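Local coordinates for penicillin-binding protein PbpB (Mycobacterium tuberculosis, PDB 6KGU) that cross-links peptidoglycan as a penicillin-sensitive transpeptidase, building the mycobacterial cell wall from lipid intermediates, and is inactivated by beta-lactams such as aztreonam, at residues R28-A37 with A120-P129. Sequence-based numbering, arbitrary orientation.
Sequences RLAFTIEARA and AERQDLRQYP
Glu34, Arg36, Arg122 and Asp124 form a salt-bridge network on one face of a two-stranded antiparallel pairing. The side chain of Arg122, its CG anti to the backbone N (chi1 -176°) and straight as far as NE, reaches diagonally across to Glu34 on the neighbouring strand, where NH2 makes a weak bond to OE2 at 2.7 Å. Carboxylate and guanidinium planes stand nearly perpendicular, 83° apart, which rules out a flat two-pronged pairing. Asp124 OD1 lies over the guanidinium face and contributes charge alone, while Arg36 NH1 pairs with Glu34 OE1 at 3.1 Å; the two acids probably offset the nearness of the two arginines. Farther along this face, Arg126 NH1 donates to Thr32 OG1 at 2.8 Å, and a water accepts from Thr32 N. On the other face the Phe31 ring is sandwiched: Gln127 CB makes a CH-pi contact 3.8 Å from its centroid, and the Arg28 guanidinium covers the opposite side. Ile33 CG1 and Ala35 CB pack on Leu125. Paired backbone bonds join Phe31 with Gln127, Ile33 with Leu125 and Ala35 with Gln123. Strand 122-127 forms an edge of the mixed sheet in the dimerisation domain, far from the aztreonam site; on its far side strand 28-36 pairs with strand 21-22, where Leu29 and Ala30 both face Ile21 in a classic bulge, and Glu152 of helix 150-154 holds both Arg126 and Tyr128.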
loop_
_atom_site.group_PDB
_atom_site.type_symbol
_atom_site.label_atom_id
_atom_site.label_comp_id
_atom_site.label_asym_id
_atom_site.label_seq_id
_atom_site.Cartn_x
_atom_site.Cartn_y
_atom_site.Cartn_z
ATOM N N ARG A 28 -17.216 -6.151 -16.226
ATOM C CA ARG A 28 -17.017 -4.862 -16.876
ATOM C C ARG A 28 -16.981 -3.729 -15.859
ATOM O O ARG A 28 -17.817 -3.659 -14.955
ATOM C CB ARG A 28 -18.116 -4.613 -17.906
ATOM C CG ARG A 28 -18.068 -5.584 -19.090
ATOM C CD ARG A 28 -19.211 -5.327 -20.064
ATOM N NE ARG A 28 -20.519 -5.489 -19.431
ATOM C CZ ARG A 28 -21.676 -5.220 -20.027
ATOM N NH1 ARG A 28 -21.694 -4.761 -21.280
ATOM N NH2 ARG A 28 -22.817 -5.407 -19.371
ATOM N N LEU A 29 -15.999 -2.846 -16.010
ATOM C CA LEU A 29 -15.945 -1.573 -15.303
ATOM C C LEU A 29 -16.372 -0.409 -16.182
ATOM O O LEU A 29 -17.040 0.512 -15.709
ATOM C CB LEU A 29 -14.526 -1.328 -14.770
ATOM C CG LEU A 29 -14.109 -2.284 -13.649
ATOM C CD1 LEU A 29 -12.582 -2.336 -13.473
ATOM C CD2 LEU A 29 -14.803 -1.897 -12.338
ATOM N N ALA A 30 -16.004 -0.429 -17.460
ATOM C CA ALA A 30 -16.402 0.637 -18.358
ATOM C C ALA A 30 -16.589 0.029 -19.737
ATOM O O ALA A 30 -15.742 -0.743 -20.189
ATOM C CB ALA A 30 -15.358 1.762 -18.392
ATOM N N PHE A 31 -17.690 0.373 -20.396
ATOM C CA PHE A 31 -17.941 -0.102 -21.750
ATOM C C PHE A 31 -18.858 0.891 -22.446
ATOM O O PHE A 31 -19.530 1.705 -21.802
ATOM C CB PHE A 31 -18.542 -1.514 -21.753
ATOM C CG PHE A 31 -19.932 -1.589 -21.198
ATOM C CD1 PHE A 31 -21.039 -1.389 -22.019
ATOM C CD2 PHE A 31 -20.143 -1.886 -19.860
ATOM C CE1 PHE A 31 -22.323 -1.459 -21.511
ATOM C CE2 PHE A 31 -21.427 -1.958 -19.341
ATOM C CZ PHE A 31 -22.520 -1.750 -20.167
ATOM N N THR A 32 -18.886 0.812 -23.774
ATOM C CA THR A 32 -19.591 1.785 -24.596
ATOM C C THR A 32 -20.837 1.162 -25.215
ATOM O O THR A 32 -20.829 -0.006 -25.609
ATOM C CB THR A 32 -18.654 2.332 -25.672
ATOM O OG1 THR A 32 -17.643 3.135 -25.046
ATOM C CG2 THR A 32 -19.407 3.171 -26.707
ATOM N N ILE A 33 -21.921 1.932 -25.264
ATOM C CA ILE A 33 -23.117 1.557 -26.015
ATOM C C ILE A 33 -23.386 2.628 -27.065
ATOM O O ILE A 33 -23.110 3.814 -26.869
ATOM C CB ILE A 33 -24.365 1.360 -25.123
ATOM C CG1 ILE A 33 -24.942 2.728 -24.711
ATOM C CG2 ILE A 33 -24.034 0.508 -23.925
ATOM C CD1 ILE A 33 -26.035 2.677 -23.626
ATOM N N GLU A 34 -23.935 2.193 -28.192
ATOM C CA GLU A 34 -24.297 3.124 -29.252
ATOM C C GLU A 34 -25.647 3.757 -28.957
ATOM O O GLU A 34 -26.597 3.075 -28.567
ATOM C CB GLU A 34 -24.347 2.412 -30.601
ATOM C CG GLU A 34 -23.056 2.475 -31.375
ATOM C CD GLU A 34 -23.249 2.103 -32.834
ATOM O OE1 GLU A 34 -24.270 2.522 -33.433
ATOM O OE2 GLU A 34 -22.373 1.401 -33.382
ATOM N N ALA A 35 -25.728 5.069 -29.137
ATOM C CA ALA A 35 -27.000 5.767 -29.043
ATOM C C ALA A 35 -27.051 6.810 -30.153
ATOM O O ALA A 35 -26.224 6.810 -31.073
ATOM C CB ALA A 35 -27.190 6.395 -27.657
ATOM N N ARG A 36 -28.026 7.714 -30.061
ATOM C CA ARG A 36 -28.224 8.724 -31.086
ATOM C C ARG A 36 -28.546 10.067 -30.449
ATOM O O ARG A 36 -29.085 10.136 -29.342
ATOM C CB ARG A 36 -29.335 8.322 -32.063
ATOM C CG ARG A 36 -28.813 7.756 -33.376
ATOM C CD ARG A 36 -28.474 6.281 -33.257
ATOM N NE ARG A 36 -27.350 5.911 -34.111
ATOM C CZ ARG A 36 -27.007 4.657 -34.383
ATOM N NH1 ARG A 36 -25.968 4.406 -35.173
ATOM N NH2 ARG A 36 -27.711 3.653 -33.873
ATOM N N ALA A 37 -28.200 11.136 -31.164
ATOM C CA ALA A 37 -28.504 12.498 -30.737
ATOM C C ALA A 37 -29.530 13.138 -31.669
ATOM O O ALA A 37 -29.675 12.727 -32.822
ATOM C CB ALA A 37 -27.247 13.332 -30.691
ATOM N N ALA A 120 -24.698 15.194 -36.381
ATOM C CA ALA A 120 -23.979 14.583 -35.270
ATOM C C ALA A 120 -24.839 13.513 -34.621
ATOM O O ALA A 120 -24.928 13.444 -33.395
ATOM C CB ALA A 120 -23.581 15.640 -34.247
ATOM N N GLU A 121 -25.459 12.664 -35.443
ATOM C CA GLU A 121 -26.574 11.860 -34.954
ATOM C C GLU A 121 -26.117 10.664 -34.122
ATOM O O GLU A 121 -26.649 10.428 -33.032
ATOM C CB GLU A 121 -27.454 11.398 -36.116
ATOM C CG GLU A 121 -28.687 10.665 -35.632
ATOM C CD GLU A 121 -29.812 10.661 -36.636
ATOM O OE1 GLU A 121 -29.675 9.975 -37.670
ATOM O OE2 GLU A 121 -30.832 11.346 -36.386
ATOM N N ARG A 122 -25.164 9.878 -34.616
ATOM C CA ARG A 122 -24.660 8.774 -33.808
ATOM C C ARG A 122 -23.892 9.316 -32.610
ATOM O O ARG A 122 -23.132 10.282 -32.722
ATOM C CB ARG A 122 -23.764 7.848 -34.629
ATOM C CG ARG A 122 -23.296 6.622 -33.844
ATOM C CD ARG A 122 -22.380 5.741 -34.669
ATOM N NE ARG A 122 -21.933 4.553 -33.944
ATOM C CZ ARG A 122 -20.660 4.280 -33.673
ATOM N NH1 ARG A 122 -19.712 5.117 -34.063
ATOM N NH2 ARG A 122 -20.332 3.173 -33.018
ATOM N N GLN A 123 -24.104 8.693 -31.453
ATOM C CA GLN A 123 -23.507 9.165 -30.209
ATOM C C GLN A 123 -23.234 7.961 -29.323
ATOM O O GLN A 123 -24.171 7.271 -28.916
ATOM C CB GLN A 123 -24.437 10.157 -29.511
ATOM C CG GLN A 123 -23.849 10.849 -28.299
ATOM C CD GLN A 123 -24.910 11.572 -27.485
ATOM O OE1 GLN A 123 -26.073 11.170 -27.466
ATOM N NE2 GLN A 123 -24.515 12.647 -26.818
ATOM N N ASP A 124 -21.962 7.711 -29.031
ATOM C CA ASP A 124 -21.564 6.584 -28.199
ATOM C C ASP A 124 -21.600 6.989 -26.732
ATOM O O ASP A 124 -21.056 8.031 -26.361
ATOM C CB ASP A 124 -20.165 6.116 -28.590
ATOM C CG ASP A 124 -20.169 5.249 -29.836
ATOM O OD1 ASP A 124 -21.185 5.244 -30.561
ATOM O OD2 ASP A 124 -19.152 4.573 -30.093
ATOM N N LEU A 125 -22.249 6.170 -25.903
ATOM C CA LEU A 125 -22.421 6.449 -24.480
ATOM C C LEU A 125 -21.527 5.528 -23.659
ATOM O O LEU A 125 -21.647 4.303 -23.748
ATOM C CB LEU A 125 -23.876 6.262 -24.056
ATOM C CG LEU A 125 -24.937 6.996 -24.868
ATOM C CD1 LEU A 125 -26.313 6.711 -24.280
ATOM C CD2 LEU A 125 -24.634 8.484 -24.888
ATOM N N ARG A 126 -20.652 6.116 -22.851
ATOM C CA ARG A 126 -19.810 5.342 -21.950
ATOM C C ARG A 126 -20.618 4.934 -20.721
ATOM O O ARG A 126 -21.332 5.757 -20.139
ATOM C CB ARG A 126 -18.582 6.158 -21.543
ATOM C CG ARG A 126 -17.438 5.320 -20.994
ATOM C CD ARG A 126 -16.931 4.336 -22.056
ATOM N NE ARG A 126 -15.615 3.792 -21.722
ATOM C CZ ARG A 126 -15.077 2.716 -22.286
ATOM N NH1 ARG A 126 -15.751 2.057 -23.224
ATOM N NH2 ARG A 126 -13.871 2.295 -21.899
ATOM N N GLN A 127 -20.523 3.663 -20.342
ATOM C CA GLN A 127 -21.273 3.101 -19.224
ATOM C C GLN A 127 -20.317 2.704 -18.111
ATOM O O GLN A 127 -19.304 2.051 -18.372
ATOM C CB GLN A 127 -22.068 1.869 -19.666
ATOM C CG GLN A 127 -22.975 2.130 -20.848
ATOM C CD GLN A 127 -24.056 3.123 -20.514
ATOM O OE1 GLN A 127 -24.093 4.220 -21.052
ATOM N NE2 GLN A 127 -24.936 2.748 -19.609
ATOM N N TYR A 128 -20.663 3.064 -16.869
ATOM C CA TYR A 128 -19.902 2.696 -15.676
ATOM C C TYR A 128 -20.878 1.966 -14.768
ATOM O O TYR A 128 -21.458 2.568 -13.858
ATOM C CB TYR A 128 -19.281 3.915 -14.982
ATOM C CG TYR A 128 -18.291 4.634 -15.866
ATOM C CD1 TYR A 128 -16.981 4.176 -15.988
ATOM C CD2 TYR A 128 -18.676 5.745 -16.617
ATOM C CE1 TYR A 128 -16.075 4.816 -16.826
ATOM C CE2 TYR A 128 -17.783 6.388 -17.460
ATOM C CZ TYR A 128 -16.483 5.919 -17.559
ATOM O OH TYR A 128 -15.582 6.556 -18.383
ATOM N N PRO A 129 -21.117 0.678 -15.014
ATOM C CA PRO A 129 -22.171 -0.022 -14.269
ATOM C C PRO A 129 -21.924 -0.059 -12.771
ATOM O O PRO A 129 -22.891 -0.165 -12.010
ATOM C CB PRO A 129 -22.162 -1.429 -14.882
ATOM C CG PRO A 129 -20.771 -1.582 -15.438
ATOM C CD PRO A 129 -20.412 -0.212 -15.954
HETATM O O HOH W 1 -16.563 -0.701 -24.895
#